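PDB 1HH5: cytochrome c3 from Desulfuromonas acetoxidans, which carries electrons through three covalently bound haems c, passing them from a dehydrogenase to ferredoxin in sulfate respiration. Local coordinates for residues A[45-48]-A[49-53]. Sequence-based numbering, arbitrary orientation.
With HEC (heme c), chain C.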
ATOM      1  N   HIS A  45       2.545   7.209   3.834  1.00 16.13           N
ATOM      2  CA  HIS A  45       2.301   7.402   5.261  1.00 16.81           C
ATOM      3  C   HIS A  45       0.961   8.048   5.511  1.00 17.53           C
ATOM      4  O   HIS A  45       0.567   8.268   6.657  1.00 16.48           O
ATOM      5  CB  HIS A  45       3.414   8.242   5.882  1.00 17.18           C
ATOM      6  CG  HIS A  45       4.734   7.543   5.915  1.00 16.90           C
ATOM      7  ND1 HIS A  45       5.917   8.138   6.290  1.00 17.02           N
ATOM      8  CD2 HIS A  45       5.047   6.256   5.621  1.00 16.50           C
ATOM      9  CE1 HIS A  45       6.886   7.212   6.213  1.00 16.09           C
ATOM     10  NE2 HIS A  45       6.407   6.051   5.812  1.00 15.32           N
ATOM     11  N   LYS A  46       0.262   8.352   4.426  1.00 18.46           N
ATOM     12  CA  LYS A  46      -1.054   8.957   4.532  1.00 20.10           C
ATOM     13  C   LYS A  46      -2.108   8.154   3.775  1.00 19.83           C
ATOM     14  O   LYS A  46      -2.200   6.937   3.931  1.00 19.29           O
ATOM     15  CB  LYS A  46      -1.027  10.397   4.023  1.00 21.77           C
ATOM     16  CG  LYS A  46      -1.552  11.403   5.026  1.00 25.05           C
ATOM     17  CD  LYS A  46      -3.012  11.128   5.371  1.00 28.20           C
ATOM     18  CE  LYS A  46      -3.518  12.097   6.424  1.00 29.53           C
ATOM     19  NZ  LYS A  46      -2.718  11.978   7.679  1.00 31.97           N
ATOM     20  N   ASP A  47      -2.878   8.847   2.943  1.00 19.80           N
ATOM     21  CA  ASP A  47      -3.981   8.264   2.188  1.00 19.98           C
ATOM     22  C   ASP A  47      -3.727   7.122   1.211  1.00 18.44           C
ATOM     23  O   ASP A  47      -4.619   6.309   0.989  1.00 18.78           O
ATOM     24  CB  ASP A  47      -4.727   9.381   1.456  1.00 22.89           C
ATOM     25  CG  ASP A  47      -5.383  10.358   2.406  1.00 25.59           C
ATOM     26  OD1 ASP A  47      -5.786   9.946   3.516  1.00 27.22           O
ATOM     27  OD2 ASP A  47      -5.508  11.543   2.039  1.00 28.60           O
ATOM     28  N   ALA A  48      -2.544   7.049   0.615  1.00 15.96           N
ATOM     29  CA  ALA A  48      -2.288   5.968  -0.334  1.00 15.46           C
ATOM     30  C   ALA A  48      -2.131   4.598   0.332  1.00 15.00           C
ATOM     31  O   ALA A  48      -2.436   3.573  -0.281  1.00 13.49           O
ATOM     32  CB  ALA A  48      -1.050   6.288  -1.185  1.00 14.45           C
ATOM     33  N   CYS A  49      -1.681   4.578   1.586  1.00 14.62           N
ATOM     34  CA  CYS A  49      -1.477   3.309   2.290  1.00 14.71           C
ATOM     35  C   CYS A  49      -1.917   3.229   3.755  1.00 14.59           C
ATOM     36  O   CYS A  49      -2.850   2.499   4.110  1.00 14.26           O
ATOM     37  CB  CYS A  49       0.004   2.920   2.243  1.00 14.50           C
ATOM     38  SG  CYS A  49       0.732   2.709   0.589  1.00 13.44           S
ATOM     39  N   LYS A  50      -1.211   3.972   4.600  1.00 14.65           N
ATOM     40  CA  LYS A  50      -1.435   3.964   6.042  1.00 16.21           C
ATOM     41  C   LYS A  50      -2.845   4.278   6.548  1.00 15.59           C
ATOM     42  O   LYS A  50      -3.382   3.559   7.394  1.00 14.74           O
ATOM     43  CB  LYS A  50      -0.423   4.905   6.706  1.00 17.88           C
ATOM     44  CG  LYS A  50      -0.390   4.845   8.220  1.00 20.88           C
ATOM     45  CD  LYS A  50       0.694   5.767   8.749  1.00 22.47           C
ATOM     46  CE  LYS A  50       0.636   5.890  10.255  1.00 24.20           C
ATOM     47  NZ  LYS A  50       0.777   4.566  10.926  1.00 26.21           N
ATOM     48  N   THR A  51      -3.441   5.351   6.047  1.00 15.92           N
ATOM     49  CA  THR A  51      -4.779   5.725   6.491  1.00 16.13           C
ATOM     50  C   THR A  51      -5.787   4.576   6.432  1.00 15.50           C
ATOM     51  O   THR A  51      -6.526   4.353   7.383  1.00 15.29           O
ATOM     52  CB  THR A  51      -5.326   6.909   5.678  1.00 16.55           C
ATOM     53  OG1 THR A  51      -4.416   8.009   5.779  1.00 16.61           O
ATOM     54  CG2 THR A  51      -6.686   7.338   6.218  1.00 17.39           C
ATOM     55  N   CYS A  52      -5.830   3.842   5.326  1.00 15.10           N
ATOM     56  CA  CYS A  52      -6.776   2.734   5.242  1.00 15.36           C
ATOM     57  C   CYS A  52      -6.489   1.647   6.273  1.00 15.65           C
ATOM     58  O   CYS A  52      -7.412   1.041   6.820  1.00 15.87           O
ATOM     59  CB  CYS A  52      -6.759   2.103   3.851  1.00 15.69           C
ATOM     60  SG  CYS A  52      -7.834   0.642   3.748  1.00 14.12           S
ATOM     61  N   HIS A  53      -5.208   1.390   6.527  1.00 15.42           N
ATOM     62  CA  HIS A  53      -4.814   0.366   7.487  1.00 16.74           C
ATOM     63  C   HIS A  53      -5.345   0.618   8.898  1.00 18.68           C
ATOM     64  O   HIS A  53      -5.501  -0.309   9.683  1.00 18.44           O
ATOM     65  CB  HIS A  53      -3.287   0.233   7.523  1.00 13.65           C
ATOM     66  CG  HIS A  53      -2.708  -0.424   6.306  1.00 10.66           C
ATOM     67  ND1 HIS A  53      -1.358  -0.597   6.090  1.00  9.42           N
ATOM     68  CD2 HIS A  53      -3.324  -0.971   5.228  1.00 10.16           C
ATOM     69  CE1 HIS A  53      -1.199  -1.225   4.916  1.00  8.80           C
ATOM     70  NE2 HIS A  53      -2.359  -1.478   4.346  1.00  9.86           N
TER
HETATM   71 FE   HEC C  70      -2.584  -2.614   2.734  1.00 12.06          FE
HETATM   72  CHA HEC C  70      -2.515  -5.514   4.547  1.00 13.46           C
HETATM   73  CHB HEC C  70       0.875  -2.751   2.427  1.00 11.06           C
HETATM   74  CHC HEC C  70      -2.631   0.223   0.868  1.00  9.56           C
HETATM   75  CHD HEC C  70      -5.980  -2.423   3.100  1.00 11.76           C
HETATM   76  NA  HEC C  70      -1.155  -3.843   3.339  1.00 11.83           N
HETATM   77  C1A HEC C  70      -1.303  -4.986   4.119  1.00 13.31           C
HETATM   78  C2A HEC C  70       0.002  -5.522   4.480  1.00 14.51           C
HETATM   79  C3A HEC C  70       0.955  -4.756   3.892  1.00 13.16           C
HETATM   80  C4A HEC C  70       0.240  -3.740   3.157  1.00 12.11           C
HETATM   81  CMA HEC C  70       2.472  -4.880   4.042  1.00 12.86           C
HETATM   82  CAA HEC C  70       0.214  -6.612   5.485  1.00 18.01           C
HETATM   83  CBA HEC C  70       0.630  -7.979   4.967  1.00 23.63           C
HETATM   84  CGA HEC C  70      -0.269  -8.497   3.872  1.00 25.79           C
HETATM   85  O1A HEC C  70       0.026  -8.238   2.684  1.00 28.74           O
HETATM   86  O2A HEC C  70      -1.278  -9.158   4.200  1.00 29.40           O
HETATM   87  NB  HEC C  70      -1.190  -1.523   1.859  1.00  9.66           N
HETATM   88  C1B HEC C  70       0.189  -1.699   1.823  1.00 10.60           C
HETATM   89  C2B HEC C  70       0.831  -0.662   1.050  1.00  9.09           C
HETATM   90  C3B HEC C  70      -0.147   0.123   0.558  1.00  8.72           C
HETATM   91  C4B HEC C  70      -1.399  -0.398   1.078  1.00 10.22           C
HETATM   92  CMB HEC C  70       2.329  -0.406   0.983  1.00  9.62           C
HETATM   93  CAB HEC C  70      -0.029   1.341  -0.356  1.00  8.63           C
HETATM   94  CBB HEC C  70       0.738   1.081  -1.648  1.00  8.03           C
HETATM   95  NC  HEC C  70      -3.982  -1.313   2.184  1.00 10.44           N
HETATM   96  C1C HEC C  70      -3.831  -0.186   1.428  1.00 10.97           C
HETATM   97  C2C HEC C  70      -5.105   0.499   1.253  1.00 10.41           C
HETATM   98  C3C HEC C  70      -6.064  -0.238   1.892  1.00 11.24           C
HETATM   99  C4C HEC C  70      -5.357  -1.368   2.454  1.00 11.46           C
HETATM  100  CMC HEC C  70      -5.289   1.819   0.537  1.00 11.70           C
HETATM  101  CAC HEC C  70      -7.570  -0.006   2.051  1.00 11.94           C
HETATM  102  CBC HEC C  70      -8.276   0.877   1.025  1.00 11.90           C
HETATM  103  ND  HEC C  70      -3.942  -3.712   3.596  1.00 11.86           N
HETATM  104  C1D HEC C  70      -5.317  -3.545   3.580  1.00 12.51           C
HETATM  105  C2D HEC C  70      -5.988  -4.682   4.192  1.00 14.22           C
HETATM  106  C3D HEC C  70      -5.020  -5.449   4.701  1.00 15.31           C
HETATM  107  C4D HEC C  70      -3.750  -4.904   4.301  1.00 14.06           C
HETATM  108  CMD HEC C  70      -7.484  -5.012   4.251  1.00 14.38           C
HETATM  109  CAD HEC C  70      -5.316  -6.548   5.696  1.00 19.76           C
HETATM  110  CBD HEC C  70      -5.233  -7.950   5.168  1.00 23.51           C
HETATM  111  CGD HEC C  70      -6.039  -8.911   6.011  1.00 26.61           C
HETATM  112  O1D HEC C  70      -6.006  -8.772   7.251  1.00 28.44           O
HETATM  113  O2D HEC C  70      -6.701  -9.801   5.436  1.00 28.49           O
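The imidazole of H53 has the carbonyl oxygen of C49 over one face, 3.6 Å above the ring plane and nearer its border than its centre, while the haem meets its edge, with CHB in the plane. From that edge H53 NE2 reaches the haem iron at 2.0 Å; with ND1 hydrogen-bonded to the backbone oxygen of P59, the ring is held at two points, which should limit its rotation. H20 supplies the second axial nitrogen. C49 and C52 tie the same haem down through thioethers, SG of C49 to CAB and SG of C52 to CAC. This is the CXXCH haem c attachment motif, and its short helix 50-53 follows a type I turn, K46 to C49, with C49 as N-cap. K46 O accepts a nearly straight bond from T51 N (2.9 Å, 175°), the donor lying well above the carbonyl plane, and a weak one from C49 N. Alongside, D47 OD1 and T51 OG1 approach to 3.3 Å, at most a weak bond, the two side chains pointing the same way. The aliphatic part of K50, extended as far as CE, passes the backbone carbonyl of H45, CD lying 3.3 Å from H45 O; the H45 imidazole is an axial ligand of another haem together with H66.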